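Local coordinates for putative metal resistance protein (Proteus mirabilis, PDB 6C29), which is the tandem immunoglobulin-fold periplasmic part of the membrane protein ScsB, which primes the disulfide isomerase ScsC and probably acts as a protein-disulfide reductase, at residues V148-S160 and L227-V240. Residues are numbered along the deposited sequence; the frame is centred on the assembly and turned at random.
Sequences VPVTSGLISAVSS and LSFVVTDDGYSRQV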
loop_
_atom_site.group_PDB
_atom_site.type_symbol
_atom_site.label_atom_id
_atom_site.label_comp_id
_atom_site.label_asym_id
_atom_site.label_seq_id
_atom_site.Cartn_x
_atom_site.Cartn_y
_atom_site.Cartn_z
ATOM N N VAL A 148 -1.751 4.081 8.293
ATOM C CA VAL A 148 -2.654 3.472 7.319
ATOM C C VAL A 148 -3.852 4.388 7.044
ATOM O O VAL A 148 -4.454 4.927 7.994
ATOM C CB VAL A 148 -3.108 2.097 7.805
ATOM C CG1 VAL A 148 -4.116 1.430 6.847
ATOM C CG2 VAL A 148 -1.850 1.184 8.004
ATOM N N PRO A 149 -4.197 4.599 5.755
ATOM C CA PRO A 149 -5.359 5.441 5.470
ATOM C C PRO A 149 -6.646 4.939 6.127
ATOM O O PRO A 149 -6.828 3.740 6.301
ATOM C CB PRO A 149 -5.446 5.394 3.958
ATOM C CG PRO A 149 -4.048 5.104 3.476
ATOM C CD PRO A 149 -3.588 4.109 4.519
ATOM N N VAL A 150 -7.497 5.873 6.546
ATOM C CA VAL A 150 -8.796 5.543 7.136
ATOM C C VAL A 150 -9.911 5.839 6.166
ATOM O O VAL A 150 -9.696 6.473 5.160
ATOM C CB VAL A 150 -9.011 6.278 8.455
ATOM C CG1 VAL A 150 -8.007 5.715 9.481
ATOM C CG2 VAL A 150 -8.896 7.733 8.296
ATOM N N THR A 151 -11.104 5.330 6.462
ATOM C CA THR A 151 -12.182 5.362 5.474
ATOM C C THR A 151 -13.183 6.472 5.779
ATOM O O THR A 151 -14.233 6.552 5.165
ATOM C CB THR A 151 -12.928 4.017 5.423
ATOM O OG1 THR A 151 -13.333 3.673 6.748
ATOM C CG2 THR A 151 -12.020 2.936 4.834
ATOM N N SER A 152 -12.860 7.339 6.707
ATOM C CA SER A 152 -13.691 8.517 6.922
ATOM C C SER A 152 -12.817 9.722 7.180
ATOM O O SER A 152 -11.605 9.596 7.429
ATOM C CB SER A 152 -14.675 8.320 8.073
ATOM O OG SER A 152 -13.978 8.131 9.275
ATOM N N GLY A 153 -13.444 10.883 7.070
ATOM C CA GLY A 153 -12.795 12.156 7.252
ATOM C C GLY A 153 -12.156 12.679 5.969
ATOM O O GLY A 153 -12.121 12.020 4.912
ATOM N N LEU A 154 -11.625 13.878 6.113
ATOM C CA LEU A 154 -10.942 14.651 5.058
ATOM C C LEU A 154 -11.854 15.074 3.911
ATOM O O LEU A 154 -11.850 16.256 3.561
ATOM C CB LEU A 154 -9.722 13.906 4.490
ATOM C CG LEU A 154 -8.830 14.808 3.602
ATOM C CD1 LEU A 154 -8.355 16.032 4.368
ATOM C CD2 LEU A 154 -7.683 14.038 3.023
ATOM N N ILE A 155 -12.565 14.150 3.268
ATOM C CA ILE A 155 -13.446 14.536 2.177
ATOM C C ILE A 155 -14.904 14.324 2.532
ATOM O O ILE A 155 -15.253 13.399 3.274
ATOM C CB ILE A 155 -13.126 13.780 0.890
ATOM C CG1 ILE A 155 -13.395 12.295 1.047
ATOM C CG2 ILE A 155 -11.655 14.072 0.446
ATOM C CD1 ILE A 155 -13.434 11.611 -0.225
ATOM N N SER A 156 -15.748 15.197 1.997
ATOM C CA SER A 156 -17.190 15.097 2.216
ATOM C C SER A 156 -17.996 14.744 0.960
ATOM O O SER A 156 -19.176 14.404 1.063
ATOM C CB SER A 156 -17.717 16.410 2.794
ATOM O OG SER A 156 -17.338 17.503 2.010
ATOM N N ALA A 157 -17.381 14.830 -0.213
ATOM C CA ALA A 157 -18.035 14.444 -1.460
ATOM C C ALA A 157 -17.004 14.118 -2.525
ATOM O O ALA A 157 -15.918 14.702 -2.554
ATOM C CB ALA A 157 -18.965 15.524 -1.956
ATOM N N VAL A 158 -17.372 13.171 -3.379
ATOM C CA VAL A 158 -16.578 12.756 -4.518
ATOM C C VAL A 158 -17.470 12.594 -5.733
ATOM O O VAL A 158 -18.562 11.992 -5.644
ATOM C CB VAL A 158 -15.868 11.407 -4.249
ATOM C CG1 VAL A 158 -15.064 10.982 -5.450
ATOM C CG2 VAL A 158 -15.027 11.508 -3.036
ATOM N N SER A 159 -17.033 13.142 -6.860
ATOM C CA SER A 159 -17.665 12.840 -8.129
ATOM C C SER A 159 -16.582 12.585 -9.151
ATOM O O SER A 159 -15.399 12.986 -8.980
ATOM C CB SER A 159 -18.592 13.965 -8.594
ATOM O OG SER A 159 -17.889 15.177 -8.699
ATOM N N SER A 160 -16.941 11.872 -10.195
ATOM C CA SER A 160 -15.977 11.570 -11.231
ATOM C C SER A 160 -16.642 11.385 -12.575
ATOM O O SER A 160 -17.850 11.121 -12.684
ATOM C CB SER A 160 -15.150 10.328 -10.874
ATOM O OG SER A 160 -15.973 9.181 -10.784
ATOM N N LEU A 227 -13.413 2.966 -8.460
ATOM C CA LEU A 227 -12.613 4.151 -8.202
ATOM C C LEU A 227 -12.112 4.037 -6.773
ATOM O O LEU A 227 -12.829 4.270 -5.810
ATOM C CB LEU A 227 -13.426 5.431 -8.404
ATOM C CG LEU A 227 -12.688 6.738 -8.087
ATOM C CD1 LEU A 227 -11.442 6.921 -8.940
ATOM C CD2 LEU A 227 -13.607 7.899 -8.262
ATOM N N SER A 228 -10.842 3.712 -6.656
ATOM C CA SER A 228 -10.186 3.495 -5.365
ATOM C C SER A 228 -8.939 4.341 -5.357
ATOM O O SER A 228 -8.134 4.310 -6.318
ATOM C CB SER A 228 -9.833 2.014 -5.180
ATOM O OG SER A 228 -9.011 1.798 -4.038
ATOM N N PHE A 229 -8.764 5.128 -4.291
ATOM C CA PHE A 229 -7.599 5.973 -4.171
ATOM C C PHE A 229 -7.424 6.388 -2.724
ATOM O O PHE A 229 -8.334 6.273 -1.912
ATOM C CB PHE A 229 -7.686 7.193 -5.113
ATOM C CG PHE A 229 -8.831 8.113 -4.848
ATOM C CD1 PHE A 229 -8.727 9.157 -3.955
ATOM C CD2 PHE A 229 -10.000 7.964 -5.559
ATOM C CE1 PHE A 229 -9.786 10.028 -3.749
ATOM C CE2 PHE A 229 -11.068 8.846 -5.369
ATOM C CZ PHE A 229 -10.957 9.869 -4.473
ATOM N N VAL A 230 -6.225 6.859 -2.443
ATOM C CA VAL A 230 -5.885 7.500 -1.203
ATOM C C VAL A 230 -5.623 8.967 -1.500
ATOM O O VAL A 230 -4.890 9.303 -2.414
ATOM C CB VAL A 230 -4.664 6.833 -0.565
ATOM C CG1 VAL A 230 -4.132 7.660 0.623
ATOM C CG2 VAL A 230 -5.008 5.383 -0.188
ATOM N N VAL A 231 -6.241 9.861 -0.732
ATOM C CA VAL A 231 -5.952 11.273 -0.789
ATOM C C VAL A 231 -5.429 11.698 0.570
ATOM O O VAL A 231 -5.922 11.238 1.604
ATOM C CB VAL A 231 -7.211 12.077 -1.209
ATOM C CG1 VAL A 231 -8.430 11.778 -0.313
ATOM C CG2 VAL A 231 -6.929 13.561 -1.229
ATOM N N THR A 232 -4.387 12.525 0.561
ATOM C CA THR A 232 -3.754 12.996 1.774
ATOM C C THR A 232 -3.694 14.506 1.780
ATOM O O THR A 232 -3.612 15.128 0.719
ATOM C CB THR A 232 -2.340 12.441 1.928
ATOM O OG1 THR A 232 -1.490 12.979 0.912
ATOM C CG2 THR A 232 -2.337 10.902 1.853
ATOM N N ASP A 233 -3.718 15.091 2.970
ATOM C CA ASP A 233 -3.438 16.507 3.182
ATOM C C ASP A 233 -3.262 16.693 4.695
ATOM O O ASP A 233 -3.933 16.020 5.472
ATOM C CB ASP A 233 -4.548 17.397 2.635
ATOM C CG ASP A 233 -4.097 18.812 2.411
ATOM O OD1 ASP A 233 -2.885 19.093 2.442
ATOM O OD2 ASP A 233 -4.979 19.640 2.167
ATOM N N ASP A 234 -2.363 17.598 5.081
ATOM C CA ASP A 234 -2.188 17.991 6.486
ATOM C C ASP A 234 -1.956 16.788 7.389
ATOM O O ASP A 234 -2.441 16.745 8.520
ATOM C CB ASP A 234 -3.404 18.782 6.945
ATOM C CG ASP A 234 -3.530 20.116 6.208
ATOM O OD1 ASP A 234 -2.490 20.752 5.951
ATOM O OD2 ASP A 234 -4.653 20.476 5.812
ATOM N N GLY A 235 -1.246 15.791 6.882
ATOM C CA GLY A 235 -0.926 14.627 7.696
ATOM C C GLY A 235 -2.061 13.624 7.896
ATOM O O GLY A 235 -1.913 12.653 8.658
ATOM N N TYR A 236 -3.186 13.861 7.230
ATOM C CA TYR A 236 -4.312 12.946 7.230
ATOM C C TYR A 236 -4.352 12.178 5.950
ATOM O O TYR A 236 -4.030 12.721 4.910
ATOM C CB TYR A 236 -5.620 13.715 7.397
ATOM C CG TYR A 236 -6.804 12.913 7.894
ATOM C CD1 TYR A 236 -7.594 12.154 7.023
ATOM C CD2 TYR A 236 -7.148 12.934 9.239
ATOM C CE1 TYR A 236 -8.724 11.407 7.501
ATOM C CE2 TYR A 236 -8.245 12.223 9.721
ATOM C CZ TYR A 236 -9.026 11.468 8.853
ATOM O OH TYR A 236 -10.110 10.786 9.365
ATOM N N SER A 237 -4.754 10.918 6.019
ATOM C CA SER A 237 -4.818 10.062 4.862
ATOM C C SER A 237 -6.137 9.334 4.803
ATOM O O SER A 237 -6.470 8.600 5.723
ATOM C CB SER A 237 -3.674 9.067 4.912
ATOM O OG SER A 237 -3.679 8.239 3.781
ATOM N N ARG A 238 -6.854 9.500 3.693
ATOM C CA ARG A 238 -8.200 8.963 3.489
ATOM C C ARG A 238 -8.255 8.053 2.285
ATOM O O ARG A 238 -7.893 8.449 1.175
ATOM C CB ARG A 238 -9.186 10.131 3.307
ATOM C CG ARG A 238 -10.568 9.801 2.769
ATOM C CD ARG A 238 -11.455 8.973 3.702
ATOM N NE ARG A 238 -12.622 8.455 2.992
ATOM C CZ ARG A 238 -13.783 9.075 2.905
ATOM N NH1 ARG A 238 -13.990 10.232 3.506
ATOM N NH2 ARG A 238 -14.746 8.510 2.218
ATOM N N GLN A 239 -8.739 6.840 2.527
ATOM C CA GLN A 239 -9.071 5.869 1.504
ATOM C C GLN A 239 -10.489 6.099 1.013
ATOM O O GLN A 239 -11.426 6.151 1.822
ATOM C CB GLN A 239 -8.920 4.468 2.094
ATOM C CG GLN A 239 -9.482 3.374 1.227
ATOM C CD GLN A 239 -8.686 3.142 -0.037
ATOM O OE1 GLN A 239 -7.464 3.143 -0.033
ATOM N NE2 GLN A 239 -9.391 2.947 -1.143
ATOM N N VAL A 240 -10.632 6.264 -0.296
ATOM C CA VAL A 240 -11.918 6.442 -0.947
ATOM C C VAL A 240 -12.217 5.233 -1.811
ATOM O O VAL A 240 -11.363 4.768 -2.586
ATOM C CB VAL A 240 -11.904 7.691 -1.806
ATOM C CG1 VAL A 240 -13.230 7.853 -2.507
ATOM C CG2 VAL A 240 -11.624 8.905 -0.977
HETATM O O HOH W 1 -16.945 10.453 2.633
#
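Two backbone hydrogen bonds tie Val150 to the outer strand of the 227-240 hairpin: Val150 N donates to Ser237 O at 3.0 Å, and Gln239 N to Val150 O at 2.8 Å. Together they make a single bridge with Arg238, so the incoming chain pairs with the hairpin at one point before peeling off at Thr151.

Two side chains of the outer strand, Tyr236 and Arg238, grip the loop that follows. Tyr236 OH donates to Ser152 O (2.7 Å), which lies at the ring edge, in plane. Arg238, bent at chi2 (67°), brings its guanidinium against loop 151-155, where NH1 donates to Gly153 O at 2.9 Å. Gly153 O also takes the N-H of Ile155, both donors arriving from the same face of the carbonyl. The bonds from NE to Gln239 O and from NH1 to Gly153 O, both close to the guanidinium plane, fix the rotation of the group; NH2 donates to a water. Ile155, through CG1 and CD1, lies toward the rim of one face, and Thr151 O toward the rim of the opposite one, badly angled for a bond from NE.

This is the C-terminal immunoglobulin-fold domain of the tandem, and the segment 148-160 leads into its first strand, on the four-stranded sheet facing the hairpin's sheet.

Apolar contacts join the two sheets. With Ile155 chi1 at 65° and the chain extended beyond it, CD1 reaches Val240 CG2 at a tight 3.3 Å; its CG2 meets Val231 CG1, which Leu154 CD2 also touches. Further along, Val158 CG2 packs on Val240 CG1 at 4.1 Å. On the opposite face of the hairpin, Pro149 CG lies across Val230 at about a right angle, 3.8 Å from its CG2.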